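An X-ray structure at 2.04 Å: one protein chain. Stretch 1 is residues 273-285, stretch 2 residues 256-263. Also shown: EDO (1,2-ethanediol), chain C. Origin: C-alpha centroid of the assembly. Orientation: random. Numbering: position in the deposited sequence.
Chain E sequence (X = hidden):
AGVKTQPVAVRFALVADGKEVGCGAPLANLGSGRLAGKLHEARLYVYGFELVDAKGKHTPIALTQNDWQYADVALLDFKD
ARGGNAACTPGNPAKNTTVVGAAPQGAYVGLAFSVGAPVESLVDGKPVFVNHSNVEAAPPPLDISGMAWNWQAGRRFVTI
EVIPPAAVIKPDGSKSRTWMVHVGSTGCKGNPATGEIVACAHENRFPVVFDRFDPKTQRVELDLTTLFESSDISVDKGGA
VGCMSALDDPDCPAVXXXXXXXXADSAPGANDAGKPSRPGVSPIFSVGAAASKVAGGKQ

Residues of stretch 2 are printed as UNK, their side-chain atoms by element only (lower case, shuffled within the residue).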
# COMPACT_ATOMS: atom_id res chain seq x y z
N ALA E 273 -29.36 13.90 8.06
CA ALA E 273 -28.36 12.85 8.19
C ALA E 273 -27.52 12.76 6.93
O ALA E 273 -28.06 12.70 5.82
CB ALA E 273 -29.02 11.51 8.49
N GLY E 274 -26.20 12.76 7.09
CA GLY E 274 -25.31 12.67 5.95
C GLY E 274 -25.03 13.97 5.24
O GLY E 274 -24.55 13.95 4.11
N LYS E 275 -25.33 15.10 5.87
CA LYS E 275 -25.12 16.42 5.29
C LYS E 275 -24.35 17.28 6.28
O LYS E 275 -24.33 16.99 7.48
CB LYS E 275 -26.46 17.07 4.93
CG LYS E 275 -27.05 16.56 3.62
CD LYS E 275 -28.23 17.40 3.16
CE LYS E 275 -29.40 17.28 4.11
NZ LYS E 275 -30.48 18.25 3.79
N PRO E 276 -23.70 18.34 5.81
CA PRO E 276 -22.87 19.15 6.71
C PRO E 276 -23.69 19.85 7.79
O PRO E 276 -24.78 20.36 7.53
CB PRO E 276 -22.21 20.17 5.77
CG PRO E 276 -22.28 19.54 4.42
CD PRO E 276 -23.54 18.75 4.40
N SER E 277 -23.14 19.86 9.00
CA SER E 277 -23.76 20.56 10.12
C SER E 277 -23.48 22.06 10.10
O SER E 277 -24.24 22.83 10.70
CB SER E 277 -23.29 19.96 11.45
OG SER E 277 -21.91 20.21 11.66
N ARG E 278 -22.39 22.48 9.45
CA ARG E 278 -22.14 23.89 9.16
C ARG E 278 -21.45 23.94 7.81
O ARG E 278 -20.22 23.83 7.72
CB ARG E 278 -21.30 24.58 10.22
CG ARG E 278 -21.20 26.10 10.04
CD ARG E 278 -20.97 26.75 11.39
NE ARG E 278 -22.27 26.92 12.01
CZ ARG E 278 -22.64 26.29 13.13
NH1 ARG E 278 -21.82 25.48 13.73
NH2 ARG E 278 -23.87 26.54 13.62
N PRO E 279 -22.21 24.08 6.72
CA PRO E 279 -21.63 23.95 5.38
C PRO E 279 -20.48 24.92 5.16
O PRO E 279 -20.52 26.08 5.58
CB PRO E 279 -22.81 24.26 4.45
CG PRO E 279 -24.02 23.93 5.26
CD PRO E 279 -23.67 24.29 6.67
N GLY E 280 -19.43 24.42 4.51
CA GLY E 280 -18.21 25.17 4.30
C GLY E 280 -17.20 25.08 5.42
O GLY E 280 -16.05 25.48 5.23
N VAL E 281 -17.59 24.56 6.58
CA VAL E 281 -16.72 24.47 7.75
C VAL E 281 -16.59 23.00 8.15
O VAL E 281 -17.60 22.32 8.36
CB VAL E 281 -17.27 25.30 8.93
CG1 VAL E 281 -16.52 24.97 10.21
CG2 VAL E 281 -17.18 26.79 8.61
N SER E 282 -15.35 22.53 8.24
CA SER E 282 -15.06 21.20 8.76
C SER E 282 -13.88 21.30 9.73
O SER E 282 -12.79 21.73 9.33
CB SER E 282 -14.76 20.22 7.64
OG SER E 282 -14.09 19.07 8.14
N PRO E 283 -14.06 20.91 10.99
CA PRO E 283 -13.02 21.17 12.00
C PRO E 283 -11.65 20.57 11.68
O PRO E 283 -10.64 21.09 12.17
CB PRO E 283 -13.61 20.54 13.27
CG PRO E 283 -15.09 20.67 13.08
CD PRO E 283 -15.32 20.45 11.61
N ILE E 284 -11.58 19.51 10.87
CA ILE E 284 -10.27 18.93 10.55
C ILE E 284 -9.52 19.70 9.49
O ILE E 284 -8.31 19.47 9.30
CB ILE E 284 -10.39 17.46 10.09
CG1 ILE E 284 -11.39 17.34 8.94
CG2 ILE E 284 -10.78 16.56 11.25
CD1 ILE E 284 -11.20 16.09 8.10
N PHE E 285 -10.17 20.63 8.79
CA PHE E 285 -9.57 21.35 7.68
C PHE E 285 -9.34 22.81 8.07
O PHE E 285 -10.27 23.49 8.51
CB PHE E 285 -10.46 21.29 6.43
CG PHE E 285 -10.38 19.98 5.70
CD1 PHE E 285 -9.25 19.64 4.98
CD2 PHE E 285 -11.45 19.10 5.72
CE1 PHE E 285 -9.18 18.44 4.30
CE2 PHE E 285 -11.38 17.89 5.04
CZ PHE E 285 -10.25 17.56 4.33
N UNK E 256 -17.58 11.92 12.90
CA UNK E 256 -18.40 12.75 12.03
C UNK E 256 -18.52 14.18 12.56
O UNK E 256 -18.67 15.12 11.77
c UNK E 256 -20.84 10.42 8.64
c UNK E 256 -19.96 9.35 8.58
c UNK E 256 -18.97 10.08 10.63
c UNK E 256 -19.78 12.13 11.84
c UNK E 256 -19.85 11.15 10.70
c UNK E 256 -20.78 11.31 9.69
c UNK E 256 -19.03 9.19 9.59
N UNK E 257 -18.44 14.35 13.88
CA UNK E 257 -18.34 15.70 14.43
C UNK E 257 -17.04 16.37 14.00
O UNK E 257 -17.04 17.54 13.60
c UNK E 257 -18.04 15.32 19.49
n UNK E 257 -16.88 15.70 20.00
c UNK E 257 -19.95 15.75 17.99
n UNK E 257 -18.58 14.16 19.86
n UNK E 257 -18.67 16.09 18.60
c UNK E 257 -18.46 15.66 15.96
c UNK E 257 -19.89 15.75 16.47
N UNK E 258 -15.93 15.63 14.07
CA UNK E 258 -14.66 16.17 13.61
C UNK E 258 -14.66 16.41 12.11
O UNK E 258 -13.93 17.29 11.62
c UNK E 258 -13.52 15.22 13.99
N UNK E 259 -15.47 15.67 11.36
CA UNK E 259 -15.60 15.91 9.93
C UNK E 259 -16.50 17.09 9.63
O UNK E 259 -16.36 17.72 8.58
c UNK E 259 -16.05 12.22 8.79
c UNK E 259 -15.22 13.46 9.09
c UNK E 259 -16.15 14.66 9.23
c UNK E 259 -14.19 13.70 8.00
N UNK E 260 -17.44 17.40 10.52
CA UNK E 260 -18.44 18.40 10.24
C UNK E 260 -19.70 17.86 9.61
O UNK E 260 -20.46 18.63 9.00
N UNK E 261 -19.96 16.56 9.73
CA UNK E 261 -21.12 15.92 9.15
C UNK E 261 -22.08 15.47 10.24
O UNK E 261 -21.67 15.06 11.33
c UNK E 261 -20.16 14.97 6.90
c UNK E 261 -21.26 15.48 5.98
c UNK E 261 -20.71 14.71 8.30
c UNK E 261 -19.54 13.70 6.34
N UNK E 262 -23.37 15.55 9.93
CA UNK E 262 -24.38 14.89 10.75
C UNK E 262 -24.36 13.40 10.43
O UNK E 262 -24.60 13.01 9.28
c UNK E 262 -25.88 16.94 10.85
c UNK E 262 -25.77 15.47 10.49
n UNK E 262 -25.71 17.24 12.14
o UNK E 262 -26.11 17.79 9.99
N UNK E 263 -24.06 12.57 11.42
CA UNK E 263 -24.14 11.13 11.20
C UNK E 263 -25.60 10.74 11.04
O UNK E 263 -26.04 10.37 9.94
c UNK E 263 -23.64 8.83 12.24
c UNK E 263 -22.80 8.28 11.08
c UNK E 263 -23.49 10.35 12.34
c UNK E 263 -23.25 8.16 13.54
C1 EDO C . -12.69 26.17 9.30
O1 EDO C . -13.91 26.48 8.60
C2 EDO C . -13.02 25.61 10.68
O2 EDO C . -13.38 24.23 10.56

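Position 256 carries seven carbons, one leading into a six-membered ring, with no oxygen at its far end. CA-to-CB points away from stretch 1 and the ring stays clear of it. This is Phe-256, whose carbonyl helps hold the turn that ends the helix.

Position 257 has three carbons, a nitrogen, then a carbon bearing two more nitrogens: a guanidinium. CA-to-CB points away, and only the backbone meets the partner, the O of this position lying 3.7 Å from Pro-283 CG. This is Arg-257.

Position 258 has a single side-chain carbon. It packs against Ile-284, with Ile-284 CG2 4.1 Å from the CB of this position, while Ile-284 N gives a weak hydrogen bond to its backbone O at 3.3 Å. The residue is Ala-258.

Position 259 shows four carbons forked at the second. Although CA-to-CB points away, one branch-end carbon of this position packs 3.8 Å from Ile-284 CD1. The backbone works too: Ser-282 OG donates to the O of this position at 2.7 Å. This is Leu-259.

Position 260 has no side-chain atoms and positive phi, as the chain leaves the helix. An ideal CB would lie 3.0 Å from Val-281 O and 3.3 Å from Ser-282 CA, and would jam against the preceding carbonyl. The backbone O here accepts from Ser-277 N at 2.9 Å, weakly from Ser-277 OG at 3.4 Å, and meets Pro-276 CA at 3.4 Å in a CA-H...O contact. Backbone shape and partner both call for Gly-260.

Position 261 again has four carbons forked at the second. CA-to-CB points away, but the end of the side chain comes nearer, with one branch-end carbon of this position 3.6 Å from Lys-275 C and 4.3 Å from Pro-276 CD. This is Leu-261.

Position 262 has two carbons, the second carrying one oxygen and one nitrogen, which fits an amide. CA-to-CB points toward stretch 1, and the side chain lies against Ser-277, but the backbone does the pairing: the N of this position donates to Lys-275 O at 3.0 Å, and Gly-274 N donates to its O at 2.7 Å. The residue is Asn-262.

Position 263 has four carbons forked at the second. CA-to-CB points away; the backbone O of this position lies 3.5 Å from Ala-273 CB. This is Leu-263.

The contact rests largely on backbone. Past the helix, a single beta bridge pairs Pro-276 with Leu-261, flanked by nearly straight hydrogen bonds. At the helix end, Ser-282 and Ile-284 use the carbonyls of Leu-259 and Ala-258. Gly-260 joins the two regions, its bare CA giving the partner chain room to pass.

Stretch 2, residues 256-263: FRALGLNL
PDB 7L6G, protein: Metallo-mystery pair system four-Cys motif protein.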